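Local coordinates for single-stranded-DNA-specific exonuclease RecJ (Thermus thermophilus, PDB 2ZXR), which degrades single-stranded DNA from the 5' end towards the 3' end, using divalent metal ions, magnesium above all, as cofactor, at residues Val222-Lys234 with Leu447-Glu459. Numbering follows the deposited sequence.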
ATOM      1  N   VAL A 222      -9.035   6.025  -3.680  1.00 22.67           N
ATOM      2  CA  VAL A 222      -8.021   5.460  -2.800  1.00 23.43           C
ATOM      3  C   VAL A 222      -8.657   4.674  -1.665  1.00 24.21           C
ATOM      4  O   VAL A 222      -8.224   4.742  -0.529  1.00 24.33           O
ATOM      5  CB  VAL A 222      -7.083   6.536  -2.211  1.00 24.86           C
ATOM      6  CG1 VAL A 222      -5.875   5.858  -1.512  1.00 25.37           C
ATOM      7  CG2 VAL A 222      -6.584   7.466  -3.339  1.00 23.37           C
ATOM      8  N   ALA A 223      -9.698   3.920  -1.996  1.00 24.23           N
ATOM      9  CA  ALA A 223     -10.376   3.095  -1.030  1.00 24.60           C
ATOM     10  C   ALA A 223      -9.607   1.766  -0.955  1.00 25.77           C
ATOM     11  O   ALA A 223      -8.856   1.410  -1.871  1.00 25.82           O
ATOM     12  CB  ALA A 223     -11.805   2.855  -1.464  1.00 24.98           C
ATOM     13  N   PRO A 224      -9.770   1.037   0.151  1.00 25.55           N
ATOM     14  CA  PRO A 224      -9.109  -0.245   0.379  1.00 25.78           C
ATOM     15  C   PRO A 224      -9.543  -1.279  -0.663  1.00 25.89           C
ATOM     16  O   PRO A 224     -10.747  -1.557  -0.841  1.00 24.65           O
ATOM     17  CB  PRO A 224      -9.565  -0.633   1.791  1.00 26.54           C
ATOM     18  CG  PRO A 224      -9.833   0.690   2.457  1.00 26.48           C
ATOM     19  CD  PRO A 224     -10.520   1.468   1.347  1.00 25.85           C
ATOM     20  N   LEU A 225      -8.552  -1.860  -1.331  1.00 25.06           N
ATOM     21  CA  LEU A 225      -8.808  -2.843  -2.343  1.00 24.53           C
ATOM     22  C   LEU A 225      -8.904  -4.285  -1.831  1.00 25.61           C
ATOM     23  O   LEU A 225      -8.040  -5.114  -2.079  1.00 25.60           O
ATOM     24  CB  LEU A 225      -7.746  -2.727  -3.425  1.00 23.70           C
ATOM     25  CG  LEU A 225      -7.676  -1.419  -4.231  1.00 23.97           C
ATOM     26  CD1 LEU A 225      -6.836  -1.681  -5.502  1.00 22.29           C
ATOM     27  CD2 LEU A 225      -9.098  -0.952  -4.654  1.00 23.04           C
ATOM     28  N   TRP A 226      -9.954  -4.572  -1.083  1.00 27.78           N
ATOM     29  CA  TRP A 226     -10.182  -5.928  -0.615  1.00 29.71           C
ATOM     30  C   TRP A 226     -11.665  -6.255  -0.710  1.00 28.51           C
ATOM     31  O   TRP A 226     -12.498  -5.360  -0.909  1.00 29.53           O
ATOM     32  CB  TRP A 226      -9.649  -6.137   0.821  1.00 34.12           C
ATOM     33  CG  TRP A 226     -10.032  -5.127   1.869  1.00 36.90           C
ATOM     34  CD1 TRP A 226     -11.289  -4.838   2.320  1.00 38.63           C
ATOM     35  CD2 TRP A 226      -9.130  -4.334   2.653  1.00 37.42           C
ATOM     36  NE1 TRP A 226     -11.226  -3.908   3.347  1.00 40.05           N
ATOM     37  CE2 TRP A 226      -9.913  -3.583   3.565  1.00 38.46           C
ATOM     38  CE3 TRP A 226      -7.738  -4.188   2.672  1.00 38.06           C
ATOM     39  CZ2 TRP A 226      -9.347  -2.694   4.489  1.00 39.86           C
ATOM     40  CZ3 TRP A 226      -7.169  -3.301   3.589  1.00 39.39           C
ATOM     41  CH2 TRP A 226      -7.972  -2.565   4.485  1.00 40.06           C
ATOM     42  N   GLY A 227     -11.985  -7.538  -0.615  1.00 26.45           N
ATOM     43  CA  GLY A 227     -13.358  -7.972  -0.694  1.00 24.32           C
ATOM     44  C   GLY A 227     -14.036  -7.485  -1.963  1.00 24.58           C
ATOM     45  O   GLY A 227     -13.491  -7.613  -3.064  1.00 24.12           O
ATOM     46  N   TRP A 228     -15.229  -6.917  -1.796  1.00 23.32           N
ATOM     47  CA  TRP A 228     -16.013  -6.403  -2.913  1.00 22.55           C
ATOM     48  C   TRP A 228     -15.210  -5.418  -3.781  1.00 21.00           C
ATOM     49  O   TRP A 228     -15.250  -5.486  -5.017  1.00 19.86           O
ATOM     50  CB  TRP A 228     -17.269  -5.705  -2.395  1.00 23.48           C
ATOM     51  CG  TRP A 228     -18.265  -5.478  -3.478  1.00 23.74           C
ATOM     52  CD1 TRP A 228     -19.186  -6.373  -3.945  1.00 23.53           C
ATOM     53  CD2 TRP A 228     -18.422  -4.288  -4.258  1.00 23.71           C
ATOM     54  NE1 TRP A 228     -19.911  -5.813  -4.970  1.00 24.19           N
ATOM     55  CE2 TRP A 228     -19.463  -4.532  -5.184  1.00 23.94           C
ATOM     56  CE3 TRP A 228     -17.781  -3.036  -4.264  1.00 22.52           C
ATOM     57  CZ2 TRP A 228     -19.882  -3.572  -6.112  1.00 23.32           C
ATOM     58  CZ3 TRP A 228     -18.192  -2.082  -5.181  1.00 22.41           C
ATOM     59  CH2 TRP A 228     -19.240  -2.354  -6.099  1.00 22.87           C
ATOM     60  N   ASN A 229     -14.492  -4.499  -3.155  1.00 19.87           N
ATOM     61  CA  ASN A 229     -13.707  -3.562  -3.963  1.00 19.66           C
ATOM     62  C   ASN A 229     -12.671  -4.324  -4.810  1.00 18.71           C
ATOM     63  O   ASN A 229     -12.467  -3.974  -5.949  1.00 19.00           O
ATOM     64  CB  ASN A 229     -13.011  -2.494  -3.098  1.00 19.14           C
ATOM     65  CG  ASN A 229     -13.940  -1.364  -2.676  1.00 18.77           C
ATOM     66  OD1 ASN A 229     -14.989  -1.112  -3.297  1.00 18.74           O
ATOM     67  ND2 ASN A 229     -13.544  -0.650  -1.637  1.00 19.49           N
ATOM     68  N   ARG A 230     -12.025  -5.363  -4.274  1.00 19.92           N
ATOM     69  CA  ARG A 230     -11.058  -6.136  -5.081  1.00 19.39           C
ATOM     70  C   ARG A 230     -11.753  -6.795  -6.263  1.00 18.81           C
ATOM     71  O   ARG A 230     -11.233  -6.812  -7.374  1.00 19.58           O
ATOM     72  CB  ARG A 230     -10.369  -7.260  -4.273  1.00 21.54           C
ATOM     73  CG  ARG A 230      -9.731  -8.377  -5.207  1.00 22.12           C
ATOM     74  CD  ARG A 230      -9.025  -9.593  -4.472  1.00 24.01           C
ATOM     75  NE  ARG A 230      -7.668  -9.144  -4.278  1.00 27.45           N
ATOM     76  CZ  ARG A 230      -6.570  -9.614  -4.847  1.00 25.97           C
ATOM     77  NH1 ARG A 230      -6.550 -10.651  -5.684  1.00 25.66           N
ATOM     78  NH2 ARG A 230      -5.476  -8.911  -4.664  1.00 27.77           N
ATOM     79  N   ALA A 231     -12.924  -7.370  -6.021  1.00 18.08           N
ATOM     80  CA  ALA A 231     -13.646  -8.049  -7.082  1.00 18.49           C
ATOM     81  C   ALA A 231     -14.098  -7.065  -8.158  1.00 19.67           C
ATOM     82  O   ALA A 231     -14.044  -7.373  -9.352  1.00 18.78           O
ATOM     83  CB  ALA A 231     -14.860  -8.775  -6.505  1.00 20.54           C
ATOM     84  N   LEU A 232     -14.537  -5.881  -7.729  1.00 18.68           N
ATOM     85  CA  LEU A 232     -15.022  -4.877  -8.666  1.00 17.77           C
ATOM     86  C   LEU A 232     -13.895  -4.405  -9.559  1.00 17.45           C
ATOM     87  O   LEU A 232     -14.052  -4.329 -10.798  1.00 17.51           O
ATOM     88  CB  LEU A 232     -15.638  -3.684  -7.920  1.00 18.13           C
ATOM     89  CG  LEU A 232     -16.089  -2.545  -8.860  1.00 18.38           C
ATOM     90  CD1 LEU A 232     -17.360  -2.968  -9.626  1.00 19.92           C
ATOM     91  CD2 LEU A 232     -16.352  -1.317  -8.074  1.00 18.78           C
ATOM     92  N   VAL A 233     -12.753  -4.111  -8.944  1.00 16.04           N
ATOM     93  CA  VAL A 233     -11.597  -3.642  -9.697  1.00 16.91           C
ATOM     94  C   VAL A 233     -11.084  -4.722 -10.676  1.00 17.42           C
ATOM     95  O   VAL A 233     -10.778  -4.425 -11.818  1.00 17.78           O
ATOM     96  CB  VAL A 233     -10.489  -3.141  -8.708  1.00 16.80           C
ATOM     97  CG1 VAL A 233      -9.150  -2.950  -9.421  1.00 15.25           C
ATOM     98  CG2 VAL A 233     -10.966  -1.786  -8.087  1.00 16.03           C
ATOM     99  N   LYS A 234     -11.025  -5.975 -10.250  1.00 17.74           N
ATOM    100  CA  LYS A 234     -10.561  -7.011 -11.166  1.00 19.74           C
ATOM    101  C   LYS A 234     -11.479  -7.032 -12.401  1.00 19.81           C
ATOM    102  O   LYS A 234     -11.006  -7.043 -13.531  1.00 20.94           O
ATOM    103  CB  LYS A 234     -10.549  -8.380 -10.479  1.00 20.26           C
ATOM    104  CG  LYS A 234      -9.469  -8.516  -9.370  1.00 23.02           C
ATOM    105  CD  LYS A 234      -9.687  -9.810  -8.517  1.00 24.44           C
ATOM    106  CE  LYS A 234      -8.931 -11.006  -9.067  1.00 26.29           C
ATOM    107  NZ  LYS A 234      -7.554 -11.087  -8.426  1.00 26.29           N
ATOM    108  N   LEU A 447       3.577 -14.262  -6.411  1.00 28.10           N
ATOM    109  CA  LEU A 447       3.094 -12.997  -5.844  1.00 28.73           C
ATOM    110  C   LEU A 447       2.091 -12.316  -6.782  1.00 29.80           C
ATOM    111  O   LEU A 447       1.329 -11.446  -6.361  1.00 30.33           O
ATOM    112  CB  LEU A 447       4.258 -12.030  -5.622  1.00 26.87           C
ATOM    113  CG  LEU A 447       5.225 -12.453  -4.520  1.00 27.43           C
ATOM    114  CD1 LEU A 447       6.418 -11.507  -4.464  1.00 27.45           C
ATOM    115  CD2 LEU A 447       4.492 -12.468  -3.205  1.00 27.23           C
ATOM    116  N   ALA A 448       2.109 -12.721  -8.050  1.00 29.73           N
ATOM    117  CA  ALA A 448       1.248 -12.156  -9.075  1.00 30.59           C
ATOM    118  C   ALA A 448      -0.221 -12.163  -8.706  1.00 31.29           C
ATOM    119  O   ALA A 448      -0.936 -11.209  -8.993  1.00 31.24           O
ATOM    120  CB  ALA A 448       1.444 -12.915 -10.394  1.00 29.53           C
ATOM    121  N   LEU A 449      -0.665 -13.243  -8.073  1.00 31.85           N
ATOM    122  CA  LEU A 449      -2.061 -13.385  -7.693  1.00 32.38           C
ATOM    123  C   LEU A 449      -2.568 -12.327  -6.713  1.00 31.75           C
ATOM    124  O   LEU A 449      -3.770 -12.157  -6.570  1.00 31.19           O
ATOM    125  CB  LEU A 449      -2.306 -14.781  -7.107  1.00 34.63           C
ATOM    126  CG  LEU A 449      -2.415 -15.882  -8.171  1.00 37.28           C
ATOM    127  CD1 LEU A 449      -3.581 -15.536  -9.104  1.00 37.78           C
ATOM    128  CD2 LEU A 449      -1.097 -16.001  -8.962  1.00 37.40           C
ATOM    129  N   LEU A 450      -1.645 -11.635  -6.047  1.00 30.36           N
ATOM    130  CA  LEU A 450      -1.990 -10.600  -5.083  1.00 29.50           C
ATOM    131  C   LEU A 450      -2.622  -9.383  -5.733  1.00 28.60           C
ATOM    132  O   LEU A 450      -3.282  -8.577  -5.074  1.00 28.18           O
ATOM    133  CB  LEU A 450      -0.740 -10.148  -4.326  1.00 29.21           C
ATOM    134  CG  LEU A 450      -0.419 -10.928  -3.052  1.00 30.19           C
ATOM    135  CD1 LEU A 450       0.957 -10.503  -2.517  1.00 28.83           C
ATOM    136  CD2 LEU A 450      -1.526 -10.669  -2.026  1.00 29.02           C
ATOM    137  N   GLU A 451      -2.383  -9.230  -7.024  1.00 27.50           N
ATOM    138  CA  GLU A 451      -2.923  -8.095  -7.737  1.00 27.55           C
ATOM    139  C   GLU A 451      -4.433  -8.198  -7.850  1.00 26.46           C
ATOM    140  O   GLU A 451      -4.996  -9.299  -7.852  1.00 25.30           O
ATOM    141  CB  GLU A 451      -2.300  -8.032  -9.103  1.00 30.12           C
ATOM    142  CG  GLU A 451      -0.811  -7.930  -9.028  1.00 33.36           C
ATOM    143  CD  GLU A 451      -0.229  -7.535 -10.348  1.00 35.84           C
ATOM    144  OE1 GLU A 451      -0.094  -6.313 -10.592  1.00 37.23           O
ATOM    145  OE2 GLU A 451       0.080  -8.450 -11.151  1.00 38.83           O
ATOM    146  N   PRO A 452      -5.109  -7.045  -7.983  1.00 25.07           N
ATOM    147  CA  PRO A 452      -4.521  -5.695  -8.040  1.00 24.04           C
ATOM    148  C   PRO A 452      -3.996  -5.082  -6.733  1.00 22.75           C
ATOM    149  O   PRO A 452      -4.679  -5.114  -5.697  1.00 23.21           O
ATOM    150  CB  PRO A 452      -5.649  -4.866  -8.628  1.00 23.20           C
ATOM    151  CG  PRO A 452      -6.865  -5.500  -7.971  1.00 24.68           C
ATOM    152  CD  PRO A 452      -6.579  -6.991  -8.090  1.00 23.84           C
ATOM    153  N   TYR A 453      -2.777  -4.539  -6.798  1.00 22.40           N
ATOM    154  CA  TYR A 453      -2.153  -3.848  -5.670  1.00 23.39           C
ATOM    155  C   TYR A 453      -2.778  -2.462  -5.557  1.00 23.89           C
ATOM    156  O   TYR A 453      -3.134  -1.832  -6.569  1.00 23.08           O
ATOM    157  CB  TYR A 453      -0.637  -3.646  -5.876  1.00 24.27           C
ATOM    158  CG  TYR A 453       0.174  -4.921  -5.807  1.00 23.94           C
ATOM    159  CD1 TYR A 453       0.040  -5.783  -4.720  1.00 24.26           C
ATOM    160  CD2 TYR A 453       1.045  -5.278  -6.837  1.00 25.03           C
ATOM    161  CE1 TYR A 453       0.744  -6.959  -4.657  1.00 25.23           C
ATOM    162  CE2 TYR A 453       1.766  -6.463  -6.787  1.00 25.82           C
ATOM    163  CZ  TYR A 453       1.609  -7.298  -5.681  1.00 25.52           C
ATOM    164  OH  TYR A 453       2.353  -8.441  -5.554  1.00 27.12           O
ATOM    165  N   GLY A 454      -2.899  -1.982  -4.332  1.00 25.31           N
ATOM    166  CA  GLY A 454      -3.456  -0.653  -4.113  1.00 26.20           C
ATOM    167  C   GLY A 454      -3.548  -0.341  -2.637  1.00 27.36           C
ATOM    168  O   GLY A 454      -2.913  -1.010  -1.815  1.00 25.84           O
ATOM    169  N   GLU A 455      -4.330   0.680  -2.304  1.00 27.93           N
ATOM    170  CA  GLU A 455      -4.529   1.063  -0.924  1.00 29.95           C
ATOM    171  C   GLU A 455      -4.738  -0.189  -0.074  1.00 31.00           C
ATOM    172  O   GLU A 455      -4.198  -0.312   1.026  1.00 32.70           O
ATOM    173  CB  GLU A 455      -5.747   1.995  -0.806  1.00 30.28           C
ATOM    174  CG  GLU A 455      -6.194   2.261   0.628  1.00 30.14           C
ATOM    175  CD  GLU A 455      -5.113   2.952   1.472  1.00 30.96           C
ATOM    176  OE1 GLU A 455      -4.126   3.459   0.897  1.00 29.41           O
ATOM    177  OE2 GLU A 455      -5.269   2.993   2.709  1.00 31.00           O
ATOM    178  N   GLY A 456      -5.513  -1.139  -0.554  1.00 30.51           N
ATOM    179  CA  GLY A 456      -5.663  -2.324   0.282  1.00 33.55           C
ATOM    180  C   GLY A 456      -4.429  -3.227   0.529  1.00 32.26           C
ATOM    181  O   GLY A 456      -4.107  -3.581   1.658  1.00 32.06           O
ATOM    182  N   ASN A 457      -3.775  -3.649  -0.544  1.00 31.60           N
ATOM    183  CA  ASN A 457      -2.618  -4.522  -0.444  1.00 29.05           C
ATOM    184  C   ASN A 457      -1.545  -3.904  -1.285  1.00 26.17           C
ATOM    185  O   ASN A 457      -1.625  -3.943  -2.514  1.00 24.54           O
ATOM    186  CB  ASN A 457      -2.920  -5.951  -0.993  1.00 30.84           C
ATOM    187  CG  ASN A 457      -3.721  -5.903  -2.238  1.00 30.82           C
ATOM    188  OD1 ASN A 457      -3.580  -6.712  -3.173  1.00 28.69           O
ATOM    189  ND2 ASN A 457      -4.598  -4.921  -2.272  1.00 33.08           N
ATOM    190  N   PRO A 458      -0.543  -3.283  -0.635  1.00 24.65           N
ATOM    191  CA  PRO A 458       0.560  -2.666  -1.366  1.00 23.88           C
ATOM    192  C   PRO A 458       1.461  -3.789  -1.848  1.00 23.45           C
ATOM    193  O   PRO A 458       1.436  -4.883  -1.316  1.00 22.77           O
ATOM    194  CB  PRO A 458       1.243  -1.816  -0.304  1.00 24.89           C
ATOM    195  CG  PRO A 458       1.058  -2.617   0.923  1.00 24.98           C
ATOM    196  CD  PRO A 458      -0.392  -3.066   0.815  1.00 24.88           C
ATOM    197  N   GLU A 459       2.233  -3.546  -2.884  1.00 23.55           N
ATOM    198  CA  GLU A 459       3.123  -4.578  -3.341  1.00 23.59           C
ATOM    199  C   GLU A 459       4.102  -4.884  -2.168  1.00 23.21           C
ATOM    200  O   GLU A 459       4.568  -3.974  -1.461  1.00 22.43           O
ATOM    201  CB  GLU A 459       3.856  -4.060  -4.567  1.00 25.02           C
ATOM    202  CG  GLU A 459       4.750  -5.044  -5.244  1.00 28.09           C
ATOM    203  CD  GLU A 459       5.197  -4.517  -6.586  1.00 29.70           C
ATOM    204  OE1 GLU A 459       4.848  -3.367  -6.923  1.00 30.30           O
ATOM    205  OE2 GLU A 459       5.890  -5.247  -7.294  1.00 30.40           O
TER
HETATM  206  O   HOH W   1      -6.871  -6.099  -4.408  1.00 21.76           O
HETATM  207  O   HOH W   2      -5.924 -13.055  -7.948  1.00 32.48           O
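Arg-230 and Lys-234, one helical turn apart, reach from helix 227-239 to segment 447-459, which carries a cis peptide bond before Pro-452; they join the DHH-family part of RecJ, just past the metal ligand Asp-221, to the loop between helix 440-447 and strand 462-466 in the OB-domain range. With CG anti to the backbone N (chi1 160°) and a bend at chi3, Arg-230 lays its guanidinium over Pro-452, whose CD stands 4.0 Å above the plane, near its centre. At its edge NH1 donates to Leu-449 O (3.3 Å, N-H...O 164°), a fairly straight bond in the carbonyl plane. Leu-46 O takes bonds from both Arg-230 NH1 and Lys-234 NZ. Water 2 links NZ to Leu-449 O, and NZ makes a weak direct bond to Glu-451 O. The Pro-452 ring wedges against the helix: CD meets Lys-234 CG at 3.5 Å, the two side chains crossing at about a right angle, while CG touches Val-233 CG1 at 3.7 Å. Before the helix, Leu-225 centres an inverse gamma turn and directs CD1 at Gly-454 CA, 3.8 Å away. The Trp-226 indole edge faces Gly-456 O. Glu-455 CG, anti to its N (chi1 170°), packs on Val-222 O at 3.4 Å, its side chain crossing Val-222's at about a right angle. Ala-223's side chain touches Asp-221's, about 7 Å from the magnesium ion. Water 1 donates to both Leu-225 O and Pro-452 O, the latter at 2.7 Å.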